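Local coordinates for lovastatin nonaketide synthase, polyketide synthase component (Aspergillus terreus, PDB 7CPX), which builds the dihydromonacolin L backbone of lovastatin from malonyl-CoA by repeated condensation, methylation, ketoreduction and dehydration, working as a megasynthase with its partner LovC, at residues I2331-V2336 / H2364-L2369; A1271-W1276 / A1815-M1820; I2295-G2300 / A2310-Q2315. The protein carries 2 engineered substitutions. One frame throughout, in Å; residues are numbered along the deposited sequence.

Contact 1: residues I2331-V2336 / H2364-L2369; sequences IDIGAV and HELHTL
Leu2369 and Leu2366, one turn apart on helix 2363-2385, pack onto Ile2331 and Ile2333 of strand 2329-2333, in the Rossmann-type fold of the ketoreductase domain. The helix belongs to the crossover that carries the chain on to the neighbouring parallel strand 2400-2402; the axes of residues 2364-2369 and 2331-2333 run nearly antiparallel, at 159°. The dense part centres on Leu2369, whose branched end sits between the two isoleucines: CD1 lies 3.4 Å from Ile2331 CG2, while CD2 faces Ile2333 CG1 at 3.6 Å. Ile2331 CG2 stands anti to the carbonyl carbon, beside the backbone N, and there meets the leucine. Beta-branched residues suit the strand here, because they offer a broad hydrocarbon surface close to the backbone. Leu2366 serves both regions. Its side chain and that of Ile2333 cross at about a right angle, with Leu2366 CD1 3.6 Å from Ile2333 CD1. Beyond Gly2334 the chain bends away and returns, and packing becomes looser, resting on Val2336 alone. Ile2333, Gly2334 and Val2336 also belong to the NADP pocket. The looser end closes with Val2336 CG1 at 4.0 Å from Leu2366 CD2.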
# COMPACT_ATOMS: atom_id res chain seq x y z
N ILE A 2331 3.07 -29.13 -54.32
CA ILE A 2331 2.47 -28.11 -53.46
C ILE A 2331 2.21 -26.90 -54.34
O ILE A 2331 3.16 -26.28 -54.84
CB ILE A 2331 3.36 -27.76 -52.27
CG1 ILE A 2331 4.78 -27.43 -52.72
CG2 ILE A 2331 3.40 -28.92 -51.30
CD1 ILE A 2331 5.74 -27.16 -51.58
N ASP A 2332 0.94 -26.56 -54.54
CA ASP A 2332 0.57 -25.41 -55.36
C ASP A 2332 0.58 -24.18 -54.45
O ASP A 2332 -0.44 -23.77 -53.88
CB ASP A 2332 -0.78 -25.63 -56.02
CG ASP A 2332 -0.89 -27.00 -56.65
OD1 ASP A 2332 -1.16 -27.97 -55.92
OD2 ASP A 2332 -0.70 -27.11 -57.88
N ILE A 2333 1.76 -23.60 -54.30
CA ILE A 2333 1.98 -22.54 -53.33
C ILE A 2333 1.41 -21.24 -53.85
O ILE A 2333 1.43 -20.95 -55.06
CB ILE A 2333 3.49 -22.40 -53.03
CG1 ILE A 2333 4.08 -23.74 -52.59
CG2 ILE A 2333 3.70 -21.37 -51.94
CD1 ILE A 2333 5.57 -23.83 -52.82
N GLY A 2334 0.88 -20.43 -52.94
CA GLY A 2334 0.46 -19.08 -53.26
C GLY A 2334 1.63 -18.13 -53.24
O GLY A 2334 2.75 -18.49 -53.62
N ALA A 2335 1.40 -16.91 -52.77
CA ALA A 2335 2.45 -15.90 -52.69
C ALA A 2335 3.16 -16.04 -51.35
O ALA A 2335 2.57 -15.78 -50.29
CB ALA A 2335 1.86 -14.50 -52.85
N VAL A 2336 4.42 -16.45 -51.39
CA VAL A 2336 5.22 -16.60 -50.18
C VAL A 2336 5.85 -15.25 -49.86
O VAL A 2336 6.80 -14.82 -50.51
CB VAL A 2336 6.30 -17.69 -50.35
CG1 VAL A 2336 6.95 -17.99 -49.02
CG2 VAL A 2336 5.69 -18.94 -50.94
N HIS A 2364 6.78 -20.45 -42.41
CA HIS A 2364 6.48 -21.64 -41.62
C HIS A 2364 5.21 -22.32 -42.10
O HIS A 2364 5.11 -23.55 -42.01
CB HIS A 2364 6.38 -21.26 -40.15
CG HIS A 2364 7.52 -20.41 -39.68
ND1 HIS A 2364 8.77 -20.92 -39.42
CD2 HIS A 2364 7.60 -19.08 -39.45
CE1 HIS A 2364 9.57 -19.94 -39.04
NE2 HIS A 2364 8.88 -18.81 -39.05
N GLU A 2365 4.25 -21.57 -42.63
CA GLU A 2365 3.11 -22.21 -43.28
C GLU A 2365 3.55 -22.92 -44.55
O GLU A 2365 3.00 -23.97 -44.90
CB GLU A 2365 2.02 -21.19 -43.58
CG GLU A 2365 1.17 -20.83 -42.38
CD GLU A 2365 -0.05 -20.03 -42.75
OE1 GLU A 2365 -0.11 -19.54 -43.89
OE2 GLU A 2365 -0.96 -19.90 -41.90
N LEU A 2366 4.54 -22.37 -45.26
CA LEU A 2366 5.11 -23.09 -46.39
C LEU A 2366 5.81 -24.36 -45.92
O LEU A 2366 5.74 -25.40 -46.59
CB LEU A 2366 6.09 -22.20 -47.15
CG LEU A 2366 6.91 -22.90 -48.24
CD1 LEU A 2366 6.00 -23.57 -49.25
CD2 LEU A 2366 7.82 -21.92 -48.93
N HIS A 2367 6.50 -24.30 -44.78
CA HIS A 2367 7.09 -25.50 -44.21
C HIS A 2367 6.02 -26.54 -43.90
O HIS A 2367 6.21 -27.73 -44.15
CB HIS A 2367 7.89 -25.15 -42.95
CG HIS A 2367 9.02 -24.21 -43.20
ND1 HIS A 2367 9.70 -23.58 -42.18
CD2 HIS A 2367 9.61 -23.80 -44.35
CE1 HIS A 2367 10.65 -22.82 -42.69
NE2 HIS A 2367 10.61 -22.93 -44.00
N THR A 2368 4.90 -26.09 -43.33
CA THR A 2368 3.79 -27.00 -43.04
C THR A 2368 3.24 -27.62 -44.32
O THR A 2368 2.93 -28.81 -44.37
CB THR A 2368 2.69 -26.25 -42.29
OG1 THR A 2368 3.25 -25.62 -41.14
CG2 THR A 2368 1.58 -27.20 -41.86
N LEU A 2369 3.10 -26.81 -45.37
CA LEU A 2369 2.60 -27.32 -46.65
C LEU A 2369 3.54 -28.36 -47.23
O LEU A 2369 3.10 -29.42 -47.70
CB LEU A 2369 2.41 -26.15 -47.62
CG LEU A 2369 2.27 -26.45 -49.11
CD1 LEU A 2369 1.11 -27.39 -49.39
CD2 LEU A 2369 2.09 -25.16 -49.88

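Contact 2: residues A1271-W1276 / A1815-M1820; sequences AMFARW and ARNNRM
Phe1273 lays one face of its ring against the aliphatic stem of Arg1816, a CH-pi contact just before strand 1275-1280, outermost in this chain's mixed sheet, which resembles a Rossmann fold and is probably the structural half of the ketoreductase; the partner is helix 1814-1822. Arg1816 CD stands 3.9 Å from the ring centroid, 29° off the normal. A long arginine suits this place, because its methylenes cover the ring while its head travels on to a polar site: the guanidinium, turned 85° to the ring, meets Ala1274 O near its own plane. NH1 bonds to that oxygen, modelled at 2.5 Å, a length not to be pressed at this resolution, and NH2 adds a weak bond. Arg1816 NH2 also comes within 4.3 Å of Arg1275 NH2; Asp1813 forms salt bridges with both arginines and probably offsets their like charges. Farther along the helix Met1820 makes an oblique Met-aromatic contact, its SD 4.6 Å from the Phe1273 centroid. Flexible, unbranched methionines can follow the ring's contour. Leu2369 of ketoreductase helix 2363-2385 also touches Phe1273, so the two parts meet here. The two methionine chains cross obliquely, with Met1272 CE 3.5 Å from Met1820 SD.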
# COMPACT_ATOMS: atom_id res chain seq x y z
N ALA A 1271 -7.25 -20.90 -44.23
CA ALA A 1271 -7.85 -21.87 -45.13
C ALA A 1271 -7.05 -22.06 -46.41
O ALA A 1271 -7.63 -22.39 -47.46
CB ALA A 1271 -9.28 -21.45 -45.46
N MET A 1272 -5.73 -21.87 -46.37
CA MET A 1272 -4.94 -21.95 -47.59
C MET A 1272 -5.02 -23.34 -48.21
O MET A 1272 -5.18 -23.48 -49.43
CB MET A 1272 -3.49 -21.56 -47.30
CG MET A 1272 -2.73 -22.55 -46.42
SD MET A 1272 -1.02 -22.04 -46.15
CE MET A 1272 -0.27 -23.62 -45.77
N PHE A 1273 -4.92 -24.38 -47.38
CA PHE A 1273 -4.90 -25.74 -47.90
C PHE A 1273 -6.20 -26.04 -48.65
O PHE A 1273 -7.28 -25.63 -48.23
CB PHE A 1273 -4.71 -26.75 -46.77
CG PHE A 1273 -3.30 -26.83 -46.25
CD1 PHE A 1273 -2.23 -26.99 -47.12
CD2 PHE A 1273 -3.05 -26.76 -44.90
CE1 PHE A 1273 -0.94 -27.07 -46.64
CE2 PHE A 1273 -1.76 -26.84 -44.41
CZ PHE A 1273 -0.71 -26.99 -45.28
N ALA A 1274 -6.07 -26.78 -49.75
CA ALA A 1274 -7.22 -27.20 -50.53
C ALA A 1274 -6.86 -28.46 -51.29
O ALA A 1274 -5.68 -28.75 -51.53
CB ALA A 1274 -7.67 -26.10 -51.51
N ARG A 1275 -7.88 -29.22 -51.67
CA ARG A 1275 -7.71 -30.46 -52.41
C ARG A 1275 -8.59 -30.45 -53.65
O ARG A 1275 -9.65 -29.82 -53.69
CB ARG A 1275 -8.06 -31.68 -51.55
CG ARG A 1275 -9.46 -31.66 -50.97
CD ARG A 1275 -9.84 -33.01 -50.36
NE ARG A 1275 -8.78 -33.56 -49.52
CZ ARG A 1275 -7.97 -34.55 -49.87
NH1 ARG A 1275 -8.07 -35.15 -51.04
NH2 ARG A 1275 -7.04 -34.95 -49.01
N TRP A 1276 -8.12 -31.17 -54.68
CA TRP A 1276 -8.87 -31.35 -55.92
C TRP A 1276 -9.93 -32.42 -55.70
O TRP A 1276 -9.79 -33.58 -56.08
CB TRP A 1276 -7.94 -31.74 -57.06
CG TRP A 1276 -7.10 -30.63 -57.59
CD1 TRP A 1276 -6.93 -29.40 -57.03
CD2 TRP A 1276 -6.31 -30.64 -58.78
NE1 TRP A 1276 -6.09 -28.64 -57.80
CE2 TRP A 1276 -5.68 -29.38 -58.88
CE3 TRP A 1276 -6.06 -31.60 -59.77
CZ2 TRP A 1276 -4.83 -29.05 -59.93
CZ3 TRP A 1276 -5.21 -31.27 -60.81
CH2 TRP A 1276 -4.61 -30.01 -60.88
N ALA A 1815 -8.84 -31.67 -43.14
CA ALA A 1815 -7.91 -32.46 -42.36
C ALA A 1815 -6.59 -31.72 -42.16
O ALA A 1815 -6.18 -31.45 -41.02
CB ALA A 1815 -7.67 -33.81 -43.04
N ARG A 1816 -5.92 -31.36 -43.25
CA ARG A 1816 -4.64 -30.68 -43.13
C ARG A 1816 -4.80 -29.23 -42.70
O ARG A 1816 -3.90 -28.69 -42.04
CB ARG A 1816 -3.86 -30.77 -44.44
CG ARG A 1816 -4.56 -30.18 -45.64
CD ARG A 1816 -3.67 -30.28 -46.86
NE ARG A 1816 -4.27 -31.02 -47.96
CZ ARG A 1816 -4.62 -30.50 -49.13
NH1 ARG A 1816 -4.45 -29.21 -49.40
NH2 ARG A 1816 -5.13 -31.29 -50.07
N ASN A 1817 -5.92 -28.59 -43.03
CA ASN A 1817 -6.18 -27.26 -42.48
C ASN A 1817 -6.27 -27.33 -40.96
O ASN A 1817 -5.70 -26.48 -40.26
CB ASN A 1817 -7.48 -26.70 -43.06
CG ASN A 1817 -7.35 -26.28 -44.50
OD1 ASN A 1817 -7.63 -27.05 -45.42
ND2 ASN A 1817 -6.91 -25.05 -44.72
N ASN A 1818 -6.98 -28.33 -40.44
CA ASN A 1818 -7.06 -28.52 -39.00
C ASN A 1818 -5.69 -28.84 -38.42
O ASN A 1818 -5.34 -28.36 -37.33
CB ASN A 1818 -8.05 -29.63 -38.68
CG ASN A 1818 -9.49 -29.20 -38.84
OD1 ASN A 1818 -9.81 -28.02 -38.73
ND2 ASN A 1818 -10.37 -30.16 -39.12
N ARG A 1819 -4.89 -29.64 -39.12
CA ARG A 1819 -3.55 -29.95 -38.64
C ARG A 1819 -2.72 -28.68 -38.52
O ARG A 1819 -2.05 -28.45 -37.50
CB ARG A 1819 -2.87 -30.96 -39.56
CG ARG A 1819 -3.32 -32.39 -39.33
CD ARG A 1819 -2.40 -33.39 -40.01
NE ARG A 1819 -2.75 -33.62 -41.40
CZ ARG A 1819 -3.69 -34.46 -41.81
NH1 ARG A 1819 -4.42 -35.15 -40.95
NH2 ARG A 1819 -3.91 -34.61 -43.11
N MET A 1820 -2.77 -27.82 -39.54
CA MET A 1820 -1.99 -26.59 -39.50
C MET A 1820 -2.49 -25.66 -38.40
O MET A 1820 -1.68 -25.06 -37.67
CB MET A 1820 -2.07 -25.89 -40.86
CG MET A 1820 -1.35 -24.54 -40.91
SD MET A 1820 -1.49 -23.73 -42.51
CE MET A 1820 -3.26 -23.55 -42.65

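Contact 3: residues I2295-G2300 / A2310-Q2315; sequences IVAVMG and ANCYLQ
The backbones come nearest at Ala2297 and Asn2311, whose CA atoms are 5.5 Å apart, where the short helix 2296-2299 lies beside the long helix 2305-2323. So close an approach suits alanine, whose lone methyl points toward the other helix. Ala2297 CB rests 3.3 Å from Asn2311 CB, and one turn later on the long helix Gln2315 brings NE2 to 3.4 Å from the same methyl. The methyl thus meets side chains four residues apart on one helix face.

Cys2312 lies between them in sequence and brings its sulfur to the backbone of Ala2297. Its SG lies anti to the carbonyl carbon, chi1 -73°, and stands 3.3 Å from Ala2297 O; this small, polarisable sulfur fits beside the backbone. That carbonyl oxygen accepts a hydrogen bond from Arg1745, outside the two segments.

Two valines flank the alanine with lighter touches. Val2298 CG2 meets Gln2315 NE2 at 3.8 Å, the two side chains crossing at about a right angle, and Val2296 CG2 lies 4.1 Å from Asn2311 ND2. The asparagine directs its other amide atom, OD1, to a hydrogen bond from Lys2266, so its polar end has a partner within the buried surroundings while its CB packs on Ala2297. Gln2315, extended beyond CG with chi2 at 177°, is long enough to span from its helix to both Ala2297 and Val2298.

Gly2300, the first residue beyond the short helix, has a phi of +82°, in a backbone geometry at which a CB would press on the carbonyl oxygen of Met2299. Ile2295, just before Val2296, belongs to the NADP pocket. The arrangement is that of the beta-alpha-beta crossover from strand 2288-2294 through helix 2305-2323 to strand 2329-2333, part of the Rossmann fold of ketoreductases of the short-chain dehydrogenase/reductase family.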
# COMPACT_ATOMS: atom_id res chain seq x y z
N ILE A 2295 0.28 -21.77 -57.24
CA ILE A 2295 -1.17 -21.87 -57.29
C ILE A 2295 -1.69 -21.47 -58.66
O ILE A 2295 -2.81 -21.85 -59.03
CB ILE A 2295 -1.81 -21.00 -56.18
CG1 ILE A 2295 -3.29 -21.33 -56.04
CG2 ILE A 2295 -1.62 -19.53 -56.49
CD1 ILE A 2295 -3.57 -22.79 -55.75
N VAL A 2296 -0.91 -20.70 -59.42
CA VAL A 2296 -1.27 -20.42 -60.80
C VAL A 2296 -1.34 -21.70 -61.61
O VAL A 2296 -2.05 -21.76 -62.62
CB VAL A 2296 -0.26 -19.43 -61.42
CG1 VAL A 2296 -0.10 -18.21 -60.53
CG2 VAL A 2296 1.07 -20.11 -61.66
N ALA A 2297 -0.61 -22.74 -61.20
CA ALA A 2297 -0.71 -24.02 -61.87
C ALA A 2297 -2.11 -24.61 -61.73
O ALA A 2297 -2.54 -25.39 -62.58
CB ALA A 2297 0.32 -25.00 -61.31
N VAL A 2298 -2.83 -24.24 -60.67
CA VAL A 2298 -4.16 -24.77 -60.44
C VAL A 2298 -5.25 -23.87 -61.01
O VAL A 2298 -6.35 -24.35 -61.31
CB VAL A 2298 -4.38 -24.99 -58.93
CG1 VAL A 2298 -5.78 -25.52 -58.66
CG2 VAL A 2298 -3.33 -25.93 -58.38
N MET A 2299 -4.96 -22.58 -61.18
CA MET A 2299 -5.95 -21.63 -61.67
C MET A 2299 -5.45 -20.77 -62.82
O MET A 2299 -6.28 -20.12 -63.47
CB MET A 2299 -6.40 -20.70 -60.53
CG MET A 2299 -6.80 -21.43 -59.26
SD MET A 2299 -7.43 -20.31 -57.99
CE MET A 2299 -6.07 -19.15 -57.83
N GLY A 2300 -4.16 -20.76 -63.10
CA GLY A 2300 -3.60 -19.87 -64.10
C GLY A 2300 -3.37 -18.48 -63.55
O GLY A 2300 -3.76 -18.13 -62.44
N ALA A 2310 4.93 -25.02 -66.70
CA ALA A 2310 6.04 -25.71 -66.03
C ALA A 2310 5.54 -26.40 -64.76
O ALA A 2310 5.85 -27.57 -64.51
CB ALA A 2310 7.15 -24.72 -65.70
N ASN A 2311 4.76 -25.68 -63.96
CA ASN A 2311 4.27 -26.26 -62.72
C ASN A 2311 3.32 -27.43 -62.97
O ASN A 2311 3.29 -28.38 -62.19
CB ASN A 2311 3.56 -25.19 -61.87
CG ASN A 2311 4.53 -24.14 -61.34
OD1 ASN A 2311 5.63 -24.47 -60.92
ND2 ASN A 2311 4.10 -22.89 -61.34
N CYS A 2312 2.55 -27.39 -64.06
CA CYS A 2312 1.67 -28.50 -64.39
C CYS A 2312 2.46 -29.70 -64.89
O CYS A 2312 2.06 -30.84 -64.65
CB CYS A 2312 0.63 -28.06 -65.41
SG CYS A 2312 -0.65 -26.99 -64.71
N TYR A 2313 3.58 -29.48 -65.57
CA TYR A 2313 4.49 -30.59 -65.86
C TYR A 2313 4.97 -31.20 -64.55
O TYR A 2313 5.06 -32.43 -64.43
CB TYR A 2313 5.67 -30.14 -66.70
CG TYR A 2313 6.53 -31.29 -67.20
CD1 TYR A 2313 7.41 -31.94 -66.35
CD2 TYR A 2313 6.44 -31.72 -68.51
CE1 TYR A 2313 8.18 -32.99 -66.80
CE2 TYR A 2313 7.22 -32.77 -68.97
CZ TYR A 2313 8.09 -33.40 -68.10
OH TYR A 2313 8.86 -34.45 -68.55
N LEU A 2314 5.31 -30.36 -63.58
CA LEU A 2314 5.71 -30.87 -62.27
C LEU A 2314 4.59 -31.71 -61.65
O LEU A 2314 4.83 -32.80 -61.12
CB LEU A 2314 6.07 -29.71 -61.35
CG LEU A 2314 7.55 -29.31 -61.28
CD1 LEU A 2314 8.13 -29.14 -62.67
CD2 LEU A 2314 7.72 -28.04 -60.47
N GLN A 2315 3.36 -31.21 -61.71
CA GLN A 2315 2.23 -31.93 -61.12
C GLN A 2315 2.04 -33.28 -61.79
O GLN A 2315 1.86 -34.30 -61.11
CB GLN A 2315 0.95 -31.10 -61.26
CG GLN A 2315 0.89 -29.87 -60.39
CD GLN A 2315 -0.37 -29.05 -60.63
OE1 GLN A 2315 -1.18 -29.38 -61.49
NE2 GLN A 2315 -0.54 -27.98 -59.86

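From the N terminus, 1271-1276 comes first and waits 538 residues, a span that includes the methyltransferase region, before contact 2 closes on 1815-1820. Contact 3 then closes a loop of only nine residues within the ketoreductase, and contact 1 follows with one of 27. The three loops run in series; none nests in or crosses another. In space they adjoin. Leu2369 of contact 1 meets Phe1273 of contact 2, Trp1276 of contact 2 reaches Val2298 and Gln2315 of contact 3, and Ile2333 O probably accepts a hydrogen bond from Ile2295 N. Together they join the ketoreductase sheet, its helices and the neighbouring mixed sheet.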